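Local coordinates for protein D-galactonate dehydratase family member RspA (Pantoea ananatis, PDB 3T6C) that dehydrates D-gluconate to 2-dehydro-3-deoxy-D-gluconate with low activity, using one magnesium ion per subunit, at residues P208-P219 with W427-W438. Numbering follows the deposited sequence. Where two conformers were deposited one is given.
Sequences PRTKAPGIYFDP and WTMARTPDGTVW. With EDO (1,2-ethanediol), chain G.
Arg431 lies against Tyr216, and its guanidinium packs against Ala212 and Pro213. Its CB sits over one face of the Tyr216 ring, 3.9 Å from the ring centroid, in a CH-pi contact. Lys211 NZ lies over the opposite face. The arginine runs extended from CG to NE (chi2 and chi3 both -177°), which carries the guanidinium past the tyrosine hydroxyl. Ala212 CB covers one face of the guanidinium, 3.7 Å from Arg431 CZ. Arg431 NE donates to Pro213 O at 2.9 Å, from above the carbonyl plane and with a bent N-H...O angle of 140°. A water links the same carbonyl to Arg431 NH2. Arg431 NH1 bonds Gly435 O and also pairs with Asp93 of a neighbouring subunit. Tyr216 OH donates to Ala212 O at 2.7 Å.

The backbones pair as short parallel strands, 215-216 with 430-431. Ile215 N reaches Met429 O at 2.8 Å, and Phe217 N reaches Arg431 O at 3.0 Å. On the other side of this small sheet from Tyr216, Phe217 turns its edge to the face of Trp438, with the planes at 74°. Phe217 CZ is 3.7 Å from Trp438 CG. Further on, the rings of Pro219 and Pro433 touch through their CD atoms, 4.0 Å apart, next to Asp218, the N-cap of helix 219-237.

The pairing ties the entry to that helix to the C-terminal tail, which also supplies Trp427 to the gluconate pocket. With all three guanidinium nitrogens engaged and Asp93 supplying a balancing carboxylate, Arg431 is probably fixed in orientation where these subunits meet.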
loop_
_atom_site.group_PDB
_atom_site.type_symbol
_atom_site.label_atom_id
_atom_site.label_comp_id
_atom_site.label_asym_id
_atom_site.label_seq_id
_atom_site.Cartn_x
_atom_site.Cartn_y
_atom_site.Cartn_z
ATOM N N PRO A 208 37.442 21.714 12.265
ATOM C CA PRO A 208 37.581 22.516 13.486
ATOM C C PRO A 208 39.056 22.657 13.874
ATOM O O PRO A 208 39.904 22.004 13.253
ATOM C CB PRO A 208 36.880 21.672 14.563
ATOM C CG PRO A 208 36.000 20.708 13.811
ATOM C CD PRO A 208 36.653 20.483 12.473
ATOM N N ARG A 209 39.351 23.436 14.905
ATOM C CA ARG A 209 40.740 23.770 15.205
ATOM C C ARG A 209 41.565 22.612 15.755
ATOM O O ARG A 209 42.791 22.652 15.684
ATOM C CB ARG A 209 40.824 24.996 16.110
ATOM C CG ARG A 209 39.991 24.878 17.334
ATOM C CD ARG A 209 39.790 26.255 17.912
ATOM N NE ARG A 209 39.173 26.160 19.225
ATOM C CZ ARG A 209 38.727 27.231 19.886
ATOM N NH1 ARG A 209 38.779 28.433 19.308
ATOM N NH2 ARG A 209 38.170 27.083 21.077
ATOM N N THR A 210 40.897 21.591 16.293
ATOM C CA THR A 210 41.573 20.324 16.557
ATOM C C THR A 210 40.638 19.242 16.054
ATOM O O THR A 210 39.433 19.457 15.965
ATOM C CB THR A 210 41.799 20.075 18.046
ATOM O OG1 THR A 210 40.518 19.937 18.668
ATOM C CG2 THR A 210 42.590 21.179 18.673
ATOM N N LYS A 211 41.176 18.084 15.702
ATOM C CA LYS A 211 40.298 17.017 15.233
ATOM C C LYS A 211 40.921 15.642 15.491
ATOM O O LYS A 211 42.162 15.496 15.643
ATOM C CB LYS A 211 39.984 17.192 13.758
ATOM C CG LYS A 211 41.217 16.959 12.871
ATOM C CD LYS A 211 40.909 17.437 11.464
ATOM C CE LYS A 211 42.057 17.069 10.552
ATOM N NZ LYS A 211 41.652 17.186 9.129
ATOM N N ALA A 212 40.060 14.646 15.544
ATOM C CA ALA A 212 40.468 13.283 15.859
ATOM C C ALA A 212 41.293 12.677 14.718
ATOM O O ALA A 212 41.144 13.046 13.554
ATOM C CB ALA A 212 39.223 12.442 16.038
ATOM N N PRO A 213 42.129 11.701 15.032
ATOM C CA PRO A 213 42.849 10.993 13.960
ATOM C C PRO A 213 41.890 10.286 12.999
ATOM O O PRO A 213 40.856 9.745 13.399
ATOM C CB PRO A 213 43.609 9.915 14.737
ATOM C CG PRO A 213 43.812 10.540 16.102
ATOM C CD PRO A 213 42.525 11.257 16.374
ATOM N N GLY A 214 42.239 10.239 11.724
ATOM C CA GLY A 214 41.416 9.525 10.776
ATOM C C GLY A 214 41.796 9.856 9.354
ATOM O O GLY A 214 42.696 10.703 9.158
ATOM N N ILE A 215 41.119 9.228 8.383
ATOM C CA ILE A 215 41.364 9.557 6.992
ATOM C C ILE A 215 40.192 10.453 6.594
ATOM O O ILE A 215 39.052 9.995 6.458
ATOM C CB ILE A 215 41.359 8.286 6.087
ATOM C CG1 ILE A 215 42.295 7.206 6.671
ATOM C CG2 ILE A 215 41.691 8.681 4.680
ATOM C CD1 ILE A 215 43.717 7.679 6.941
ATOM N N TYR A 216 40.470 11.751 6.463
ATOM C CA TYR A 216 39.436 12.755 6.205
ATOM C C TYR A 216 39.037 12.820 4.746
ATOM O O TYR A 216 39.872 12.666 3.805
ATOM C CB TYR A 216 39.905 14.120 6.745
ATOM C CG TYR A 216 39.748 14.179 8.235
ATOM C CD1 TYR A 216 40.586 13.453 9.077
ATOM C CD2 TYR A 216 38.715 14.906 8.789
ATOM C CE1 TYR A 216 40.395 13.490 10.463
ATOM C CE2 TYR A 216 38.493 14.936 10.152
ATOM C CZ TYR A 216 39.342 14.235 10.975
ATOM O OH TYR A 216 39.118 14.258 12.323
ATOM N N PHE A 217 37.733 13.023 4.545
ATOM C CA PHE A 217 37.196 13.190 3.183
ATOM C C PHE A 217 36.043 14.141 3.263
ATOM O O PHE A 217 35.570 14.411 4.369
ATOM C CB PHE A 217 36.777 11.851 2.591
ATOM C CG PHE A 217 35.479 11.321 3.166
ATOM C CD1 PHE A 217 35.429 10.830 4.472
ATOM C CD2 PHE A 217 34.332 11.320 2.386
ATOM C CE1 PHE A 217 34.208 10.337 5.019
ATOM C CE2 PHE A 217 33.121 10.819 2.891
ATOM C CZ PHE A 217 33.047 10.319 4.207
ATOM N N ASP A 218 35.611 14.705 2.122
ATOM C CA ASP A 218 34.533 15.674 2.122
ATOM C C ASP A 218 33.434 15.100 1.230
ATOM O O ASP A 218 33.553 15.160 -0.009
ATOM C CB ASP A 218 35.038 17.032 1.626
ATOM C CG ASP A 218 33.960 18.119 1.712
ATOM O OD1 ASP A 218 32.788 17.845 1.457
ATOM O OD2 ASP A 218 34.233 19.232 2.147
ATOM N N PRO A 219 32.343 14.630 1.843
ATOM C CA PRO A 219 31.263 14.054 1.037
ATOM C C PRO A 219 30.648 15.029 0.044
ATOM O O PRO A 219 30.223 14.543 -0.999
ATOM C CB PRO A 219 30.196 13.638 2.055
ATOM C CG PRO A 219 30.700 13.979 3.412
ATOM C CD PRO A 219 32.067 14.623 3.301
ATOM N N TRP A 427 42.175 2.508 6.722
ATOM C CA TRP A 427 41.267 3.242 5.843
ATOM C C TRP A 427 39.828 3.236 6.339
ATOM O O TRP A 427 39.007 4.046 5.898
ATOM C CB TRP A 427 41.305 2.644 4.417
ATOM C CG TRP A 427 40.686 1.264 4.307
ATOM C CD1 TRP A 427 41.326 0.071 4.476
ATOM C CD2 TRP A 427 39.313 0.941 3.968
ATOM N NE1 TRP A 427 40.445 -0.965 4.300
ATOM C CE2 TRP A 427 39.208 -0.473 3.966
ATOM C CE3 TRP A 427 38.177 1.706 3.641
ATOM C CZ2 TRP A 427 37.996 -1.146 3.653
ATOM C CZ3 TRP A 427 36.963 1.024 3.343
ATOM C CH2 TRP A 427 36.904 -0.386 3.342
ATOM N N THR A 428 39.530 2.350 7.297
ATOM C CA THR A 428 38.146 2.209 7.779
ATOM C C THR A 428 37.865 3.211 8.900
ATOM O O THR A 428 36.736 3.202 9.422
ATOM C CB THR A 428 37.856 0.804 8.314
ATOM O OG1 THR A 428 38.898 0.461 9.249
ATOM C CG2 THR A 428 37.846 -0.227 7.152
ATOM N N MET A 429 38.833 4.080 9.254
ATOM C CA MET A 429 38.473 5.239 10.084
ATOM C C MET A 429 38.370 6.394 9.075
ATOM O O MET A 429 39.323 7.178 8.867
ATOM C CB MET A 429 39.647 5.495 11.058
ATOM C CG MET A 429 39.448 6.685 11.993
ATOM S SD MET A 429 38.144 6.345 13.218
ATOM C CE MET A 429 38.954 5.117 14.252
ATOM N N ALA A 430 37.155 6.608 8.594
ATOM C CA ALA A 430 36.901 7.660 7.602
ATOM C C ALA A 430 36.116 8.737 8.297
ATOM O O ALA A 430 35.082 8.447 8.897
ATOM C CB ALA A 430 36.086 7.072 6.423
ATOM N N ARG A 431 36.631 9.970 8.293
ATOM C CA ARG A 431 35.940 11.036 9.007
ATOM C C ARG A 431 35.622 12.183 8.065
ATOM O O ARG A 431 36.405 12.491 7.160
ATOM C CB ARG A 431 36.795 11.514 10.197
ATOM C CG ARG A 431 36.934 10.457 11.296
ATOM C CD ARG A 431 37.727 11.020 12.454
ATOM N NE ARG A 431 37.951 10.042 13.509
ATOM C CZ ARG A 431 37.139 9.806 14.543
ATOM N NH1 ARG A 431 35.943 10.401 14.658
ATOM N NH2 ARG A 431 37.513 8.909 15.461
ATOM N N THR A 432 34.443 12.774 8.243
ATOM C CA THR A 432 34.072 13.993 7.485
ATOM C C THR A 432 34.830 15.184 8.080
ATOM O O THR A 432 35.512 15.070 9.085
ATOM C CB THR A 432 32.534 14.219 7.491
ATOM O OG1 THR A 432 32.132 14.496 8.842
ATOM C CG2 THR A 432 31.809 12.959 6.989
ATOM N N PRO A 433 34.748 16.356 7.434
ATOM C CA PRO A 433 35.587 17.483 7.865
ATOM C C PRO A 433 35.407 17.866 9.320
ATOM O O PRO A 433 36.361 18.316 9.925
ATOM C CB PRO A 433 35.134 18.604 6.920
ATOM C CG PRO A 433 34.940 17.829 5.624
ATOM C CD PRO A 433 34.142 16.625 6.112
ATOM N N ASP A 434 34.206 17.705 9.867
ATOM C CA ASP A 434 34.040 18.056 11.265
ATOM C C ASP A 434 34.518 16.994 12.256
ATOM O O ASP A 434 34.456 17.216 13.469
ATOM C CB ASP A 434 32.592 18.473 11.584
ATOM C CG ASP A 434 31.632 17.277 11.718
ATOM O OD1 ASP A 434 31.940 16.189 11.188
ATOM O OD2 ASP A 434 30.535 17.484 12.291
ATOM N N GLY A 435 34.982 15.848 11.745
ATOM C CA GLY A 435 35.462 14.772 12.598
ATOM C C GLY A 435 34.500 13.616 12.765
ATOM O O GLY A 435 34.794 12.660 13.463
ATOM N N THR A 436 33.331 13.682 12.140
ATOM C CA THR A 436 32.352 12.589 12.279
ATOM C C THR A 436 32.807 11.295 11.601
ATOM O O THR A 436 33.151 11.290 10.401
ATOM C CB THR A 436 31.022 13.016 11.594
ATOM O OG1 THR A 436 30.514 14.260 12.165
ATOM C CG2 THR A 436 29.958 11.930 11.836
ATOM N N VAL A 437 32.750 10.200 12.357
ATOM C CA VAL A 437 32.931 8.861 11.795
ATOM C C VAL A 437 31.894 8.595 10.711
ATOM O O VAL A 437 30.703 8.815 10.939
ATOM C CB VAL A 437 32.776 7.807 12.882
ATOM C CG1 VAL A 437 32.763 6.367 12.285
ATOM C CG2 VAL A 437 33.924 7.968 13.897
ATOM N N TRP A 438 32.332 8.136 9.532
ATOM C CA TRP A 438 31.357 7.777 8.495
ATOM C C TRP A 438 31.489 6.313 8.155
ATOM O O TRP A 438 32.571 5.771 8.235
ATOM C CB TRP A 438 31.629 8.601 7.241
ATOM C CG TRP A 438 30.426 8.734 6.324
ATOM C CD1 TRP A 438 30.137 7.975 5.182
ATOM C CD2 TRP A 438 29.393 9.702 6.439
ATOM N NE1 TRP A 438 28.950 8.411 4.626
ATOM C CE2 TRP A 438 28.484 9.483 5.359
ATOM C CE3 TRP A 438 29.135 10.735 7.354
ATOM C CZ2 TRP A 438 27.335 10.261 5.185
ATOM C CZ3 TRP A 438 28.001 11.505 7.175
ATOM C CH2 TRP A 438 27.113 11.267 6.096
HETATM C C1 EDO G . 39.684 14.147 0.014
HETATM O O1 EDO G . 40.869 14.744 -0.523
HETATM C C2 EDO G . 38.487 15.039 -0.340
HETATM O O2 EDO G . 37.267 14.262 -0.303
HETATM O O HOH W 1 40.481 8.126 15.630
#